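Local coordinates for hemolysin-related protein (PDB 6MLT) that probably helps anchor Vibrio cholerae biofilms as a secreted, carbohydrate- and metal-binding matrix protein built from a beta-propeller and a beta-prism lectin domain, at residues A217-W222 with V241-S246; L269-G274 with G449-D454. One frame throughout, in Å; residues are numbered along the deposited sequence.

Interaction 1: residues A217-W222 with V241-S246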
loop_
_atom_site.group_PDB
_atom_site.type_symbol
_atom_site.label_atom_id
_atom_site.label_comp_id
_atom_site.label_asym_id
_atom_site.label_seq_id
_atom_site.Cartn_x
_atom_site.Cartn_y
_atom_site.Cartn_z
ATOM N N ALA A 217 21.414 11.756 -1.667
ATOM C CA ALA A 217 21.085 12.162 -0.312
ATOM C C ALA A 217 22.368 12.466 0.451
ATOM O O ALA A 217 23.474 12.158 0.006
ATOM C CB ALA A 217 20.282 11.073 0.405
ATOM N N ASN A 218 22.204 13.070 1.625
ATOM C CA ASN A 218 23.330 13.479 2.450
ATOM C C ASN A 218 23.794 12.392 3.416
ATOM O O ASN A 218 24.801 12.585 4.105
ATOM C CB ASN A 218 22.948 14.751 3.217
ATOM C CG ASN A 218 22.531 15.884 2.287
ATOM O OD1 ASN A 218 21.438 16.454 2.406
ATOM N ND2 ASN A 218 23.399 16.202 1.348
ATOM N N ASP A 219 23.090 11.268 3.477
ATOM C CA ASP A 219 23.456 10.136 4.322
ATOM C C ASP A 219 22.668 8.941 3.804
ATOM O O ASP A 219 21.904 9.054 2.841
ATOM C CB ASP A 219 23.161 10.422 5.804
ATOM C CG ASP A 219 24.076 9.655 6.772
ATOM O OD1 ASP A 219 24.637 8.596 6.403
ATOM O OD2 ASP A 219 24.215 10.116 7.925
ATOM N N THR A 220 22.849 7.798 4.459
ATOM C CA THR A 220 22.183 6.563 4.054
ATOM C C THR A 220 20.675 6.760 3.974
ATOM O O THR A 220 20.064 7.327 4.882
ATOM C CB THR A 220 22.507 5.450 5.057
ATOM O OG1 THR A 220 23.926 5.273 5.135
ATOM C CG2 THR A 220 21.859 4.130 4.654
ATOM N N VAL A 221 20.075 6.263 2.893
ATOM C CA VAL A 221 18.625 6.229 2.754
ATOM C C VAL A 221 18.127 4.938 3.387
ATOM O O VAL A 221 18.562 3.843 3.009
ATOM C CB VAL A 221 18.196 6.319 1.282
ATOM C CG1 VAL A 221 16.689 6.254 1.165
ATOM C CG2 VAL A 221 18.726 7.597 0.640
ATOM N N TRP A 222 17.218 5.064 4.341
ATOM C CA TRP A 222 16.706 3.930 5.100
ATOM C C TRP A 222 15.389 3.476 4.465
ATOM O O TRP A 222 15.367 3.289 3.242
ATOM C CB TRP A 222 16.630 4.308 6.579
ATOM C CG TRP A 222 17.937 4.147 7.286
ATOM C CD1 TRP A 222 19.077 4.865 7.081
ATOM C CD2 TRP A 222 18.238 3.200 8.319
ATOM N NE1 TRP A 222 20.070 4.424 7.921
ATOM C CE2 TRP A 222 19.578 3.405 8.696
ATOM C CE3 TRP A 222 17.502 2.200 8.961
ATOM C CZ2 TRP A 222 20.200 2.648 9.685
ATOM C CZ3 TRP A 222 18.122 1.450 9.950
ATOM C CH2 TRP A 222 19.453 1.677 10.299
ATOM N N VAL A 241 15.765 9.699 5.336
ATOM C CA VAL A 241 17.190 9.744 5.655
ATOM C C VAL A 241 17.318 10.176 7.111
ATOM O O VAL A 241 17.086 11.353 7.416
ATOM C CB VAL A 241 17.945 10.710 4.729
ATOM C CG1 VAL A 241 19.428 10.753 5.088
ATOM C CG2 VAL A 241 17.754 10.312 3.271
ATOM N N PRO A 242 17.670 9.288 8.038
ATOM C CA PRO A 242 17.674 9.680 9.455
ATOM C C PRO A 242 18.905 10.462 9.877
ATOM O O PRO A 242 18.832 11.306 10.776
ATOM C CB PRO A 242 17.595 8.335 10.191
ATOM C CG PRO A 242 18.158 7.335 9.232
ATOM C CD PRO A 242 17.800 7.830 7.860
ATOM N N ALA A 243 20.036 10.200 9.232
ATOM C CA ALA A 243 21.293 10.825 9.621
ATOM C C ALA A 243 21.527 10.626 11.118
ATOM O O ALA A 243 21.233 9.552 11.653
ATOM C CB ALA A 243 21.285 12.308 9.243
ATOM N N SER A 244 22.048 11.635 11.811
ATOM C CA SER A 244 22.301 11.515 13.239
ATOM C C SER A 244 21.950 12.826 13.923
ATOM O O SER A 244 21.800 13.867 13.283
ATOM C CB SER A 244 23.763 11.158 13.520
ATOM O OG SER A 244 24.582 12.296 13.314
ATOM N N LEU A 245 21.835 12.768 15.248
ATOM C CA LEU A 245 21.440 13.952 15.990
ATOM C C LEU A 245 22.481 15.059 15.891
ATOM O O LEU A 245 22.135 16.232 16.047
ATOM C CB LEU A 245 21.189 13.590 17.452
ATOM C CG LEU A 245 20.522 14.657 18.325
ATOM C CD1 LEU A 245 19.189 15.107 17.742
ATOM C CD2 LEU A 245 20.331 14.108 19.734
ATOM N N SER A 246 23.742 14.719 15.623
ATOM C CA SER A 246 24.772 15.734 15.448
ATOM C C SER A 246 24.896 16.209 14.006
ATOM O O SER A 246 25.640 17.162 13.749
ATOM C CB SER A 246 26.125 15.202 15.926
ATOM O OG SER A 246 26.539 14.105 15.142
HETATM O O HOH W 1 20.942 8.233 7.382
#
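Val221 and Val241 bring their CA atoms to 4.8 Å, and Asp219 and Ala243 theirs to 5.8 Å, where two loops of the beta-propeller run past each other without a direct hydrogen bond. Residues 217-222 belong to the connection from the four-stranded blade that ends with strand 211-214 to the next blade, which starts at strand 224-227; residues 241-246 leave strand 236-241 of that second blade. Val241 fills the middle of the contact with both methyl groups. Its CG1, anti to the backbone N (chi1 179°), rests on the carbonyl oxygens of Asp219 and Thr220 and on Asp219 CB. The other methyl, CG2, lies 3.9 Å from Val221 CG2 and also meets Ala217 CB, so the branched side chain packs against four residues of 217-222. Next to it, Pro242 crosses Trp222 at about a right angle. Pro242 CG sits over one face of the indole, 3.7 Å from the centroid of the five-membered ring and 23° off its normal, a CH-pi contact; Pro242 CD presses closer, 3.3 Å from Trp222 CD1. Trp521 meets the same indole in an edge-to-face pair, and Pro183 packs on it as well. The polar link is indirect: one water donates to Thr220 O at 2.8 Å and accepts from Ala243 N at 2.8 Å, tying the two backbones together. The two oxygens of the Asp219 carboxylate meet different partners. OD1, met on its anti side, accepts the amide N-H of Thr220 within its own loop, which helps fix the rotation of the group, while OD2 packs 3.5 Å from Ala243 CA on the other loop.

Interaction 2: residues L269-G274 with G449-D454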
loop_
_atom_site.group_PDB
_atom_site.type_symbol
_atom_site.label_atom_id
_atom_site.label_comp_id
_atom_site.label_asym_id
_atom_site.label_seq_id
_atom_site.Cartn_x
_atom_site.Cartn_y
_atom_site.Cartn_z
ATOM N N LEU A 269 14.806 20.857 11.014
ATOM C CA LEU A 269 15.741 20.935 12.130
ATOM C C LEU A 269 15.034 20.933 13.480
ATOM O O LEU A 269 15.663 20.589 14.488
ATOM C CB LEU A 269 16.617 22.182 11.991
ATOM C CG LEU A 269 17.526 22.194 10.754
ATOM C CD1 LEU A 269 18.274 23.514 10.648
ATOM C CD2 LEU A 269 18.513 21.031 10.768
ATOM N N SER A 270 13.750 21.304 13.528
ATOM C CA SER A 270 12.976 21.208 14.758
ATOM C C SER A 270 12.538 19.781 15.073
ATOM O O SER A 270 12.065 19.529 16.186
ATOM C CB SER A 270 11.746 22.118 14.677
ATOM O OG SER A 270 10.762 21.564 13.819
ATOM N N ASN A 271 12.681 18.842 14.128
ATOM C CA ASN A 271 12.396 17.432 14.366
ATOM C C ASN A 271 13.181 16.613 13.352
ATOM O O ASN A 271 12.607 16.085 12.391
ATOM C CB ASN A 271 10.900 17.133 14.256
ATOM C CG ASN A 271 10.570 15.672 14.537
ATOM O OD1 ASN A 271 11.238 15.010 15.335
ATOM N ND2 ASN A 271 9.522 15.169 13.890
ATOM N N PRO A 272 14.489 16.504 13.525
ATOM C CA PRO A 272 15.324 15.790 12.557
ATOM C C PRO A 272 15.178 14.282 12.715
ATOM O O PRO A 272 14.459 13.779 13.577
ATOM C CB PRO A 272 16.740 16.259 12.911
ATOM C CG PRO A 272 16.673 16.524 14.366
ATOM C CD PRO A 272 15.289 17.072 14.625
ATOM N N GLY A 273 15.887 13.561 11.859
ATOM C CA GLY A 273 15.857 12.122 11.899
ATOM C C GLY A 273 14.678 11.550 11.129
ATOM O O GLY A 273 14.052 12.208 10.290
ATOM N N GLY A 274 14.372 10.294 11.443
ATOM C CA GLY A 274 13.333 9.554 10.758
ATOM C C GLY A 274 13.907 8.500 9.830
ATOM O O GLY A 274 14.675 8.831 8.919
ATOM N N GLY A 449 10.474 11.290 14.220
ATOM C CA GLY A 449 11.832 11.777 14.258
ATOM C C GLY A 449 12.421 11.672 15.648
ATOM O O GLY A 449 11.939 10.918 16.501
ATOM N N TYR A 450 13.489 12.442 15.884
ATOM C CA TYR A 450 14.093 12.453 17.218
ATOM C C TYR A 450 13.144 13.015 18.271
ATOM O O TYR A 450 13.182 12.577 19.428
ATOM C CB TYR A 450 15.390 13.261 17.211
ATOM C CG TYR A 450 16.591 12.476 16.739
ATOM C CD1 TYR A 450 17.241 11.592 17.591
ATOM C CD2 TYR A 450 17.079 12.622 15.450
ATOM C CE1 TYR A 450 18.346 10.870 17.169
ATOM C CE2 TYR A 450 18.182 11.899 15.015
ATOM C CZ TYR A 450 18.807 11.029 15.878
ATOM O OH TYR A 450 19.900 10.316 15.449
ATOM N N TYR A 451 12.287 13.968 17.891
ATOM C CA TYR A 451 11.490 14.743 18.836
ATOM C C TYR A 451 9.980 14.585 18.706
ATOM O O TYR A 451 9.270 14.872 19.680
ATOM C CB TYR A 451 11.803 16.244 18.694
ATOM C CG TYR A 451 13.262 16.626 18.883
ATOM C CD1 TYR A 451 14.045 16.030 19.861
ATOM C CD2 TYR A 451 13.844 17.601 18.086
ATOM C CE1 TYR A 451 15.381 16.388 20.028
ATOM C CE2 TYR A 451 15.167 17.967 18.243
ATOM C CZ TYR A 451 15.930 17.356 19.212
ATOM O OH TYR A 451 17.244 17.723 19.368
ATOM N N ALA A 452 9.459 14.177 17.549
ATOM C CA ALA A 452 8.015 14.191 17.355
ATOM C C ALA A 452 7.608 13.257 16.227
ATOM O O ALA A 452 8.420 12.874 15.378
ATOM C CB ALA A 452 7.509 15.603 17.049
ATOM N N VAL A 453 6.320 12.920 16.229
ATOM C CA VAL A 453 5.662 12.218 15.131
ATOM C C VAL A 453 4.942 13.264 14.291
ATOM O O VAL A 453 4.091 14.000 14.802
ATOM C CB VAL A 453 4.683 11.153 15.650
ATOM C CG1 VAL A 453 3.914 10.503 14.491
ATOM C CG2 VAL A 453 5.418 10.098 16.469
ATOM N N ASP A 454 5.271 13.324 13.001
ATOM C CA ASP A 454 4.748 14.332 12.090
ATOM C C ASP A 454 3.952 13.677 10.969
ATOM O O ASP A 454 4.382 12.678 10.389
ATOM C CB ASP A 454 5.883 15.171 11.485
ATOM C CG ASP A 454 6.574 16.046 12.517
ATOM O OD1 ASP A 454 6.045 16.144 13.642
ATOM O OD2 ASP A 454 7.643 16.624 12.213
#
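Asn271 takes part in four of the five hydrogen bonds that join two parts of the beta-propeller, bonding to a hairpin turn and to the start of strand 452-457. Residues 269-274 link the blade ending in strand 262-266 to the one opening with strand 277-279; in that next blade residues 449-451 form the turn of the hairpin 443-448/452-457, and 452-454 begin its second strand. CG of Asn271 stands anti to the backbone N (chi1 -178°), which carries the amide carbon out toward the hairpin; there OD1 and ND2 both find partners. OD1 accepts from Tyr451 N at 3.0 Å, nearly along the C=O axis, and from Ala452 N at 3.0 Å, the latter donor standing above the carbonyl plane. ND2 gives one hydrogen to Ala452 O at 2.9 Å and the other to Asp454 OD2 at 2.9 Å. This last bond is straight (166°) and tip to tip, but amide and carboxylate planes are turned 72° apart, and OD2 is met from above the carboxylate plane; Ser465 OG holds the other carboxylate oxygen. Four bonds thus fix the flip and rotation of a buried amide. Ala452 O also accepts Gly449 N, which closes the turn and arrives from the opposite face of the carbonyl plane to ND2. One purely backbone bond adds to these, Tyr450 N to Pro272 O at 2.8 Å. Close van der Waals approach completes the contact. Gly449 CA lies against both Asn271 OD1 and Pro272 O. The two tyrosines border the proline: Pro272 CG touches Tyr450 CD2, and Pro272 CD lies 3.7 Å from Tyr451 CE2. At the ring edge of Tyr451, near its plane, Ser270 O comes within 3.2 Å of CD2.

Interactions 1 and 2 occur at successive blade junctions of the propeller, their centres about 12 Å apart, and they touch directly by packing. Leu245 N lies 3.1 Å from Tyr450 OH, Leu245 CD1 lies 3.6 Å from Tyr451 OH, and Pro242 CB comes to 3.2 Å from Gly274 O. The loop of residues 241-246 therefore borders both junctions. Only interaction 2 has direct hydrogen bonds between its segments. Both lie away from the calcium and sodium sites. Strands 277-279 and 443-448 pair in one blade, so the chain between them, which holds the beta-prism lectin region, is an insertion in the propeller, and interaction 2 packs close to where the chain returns.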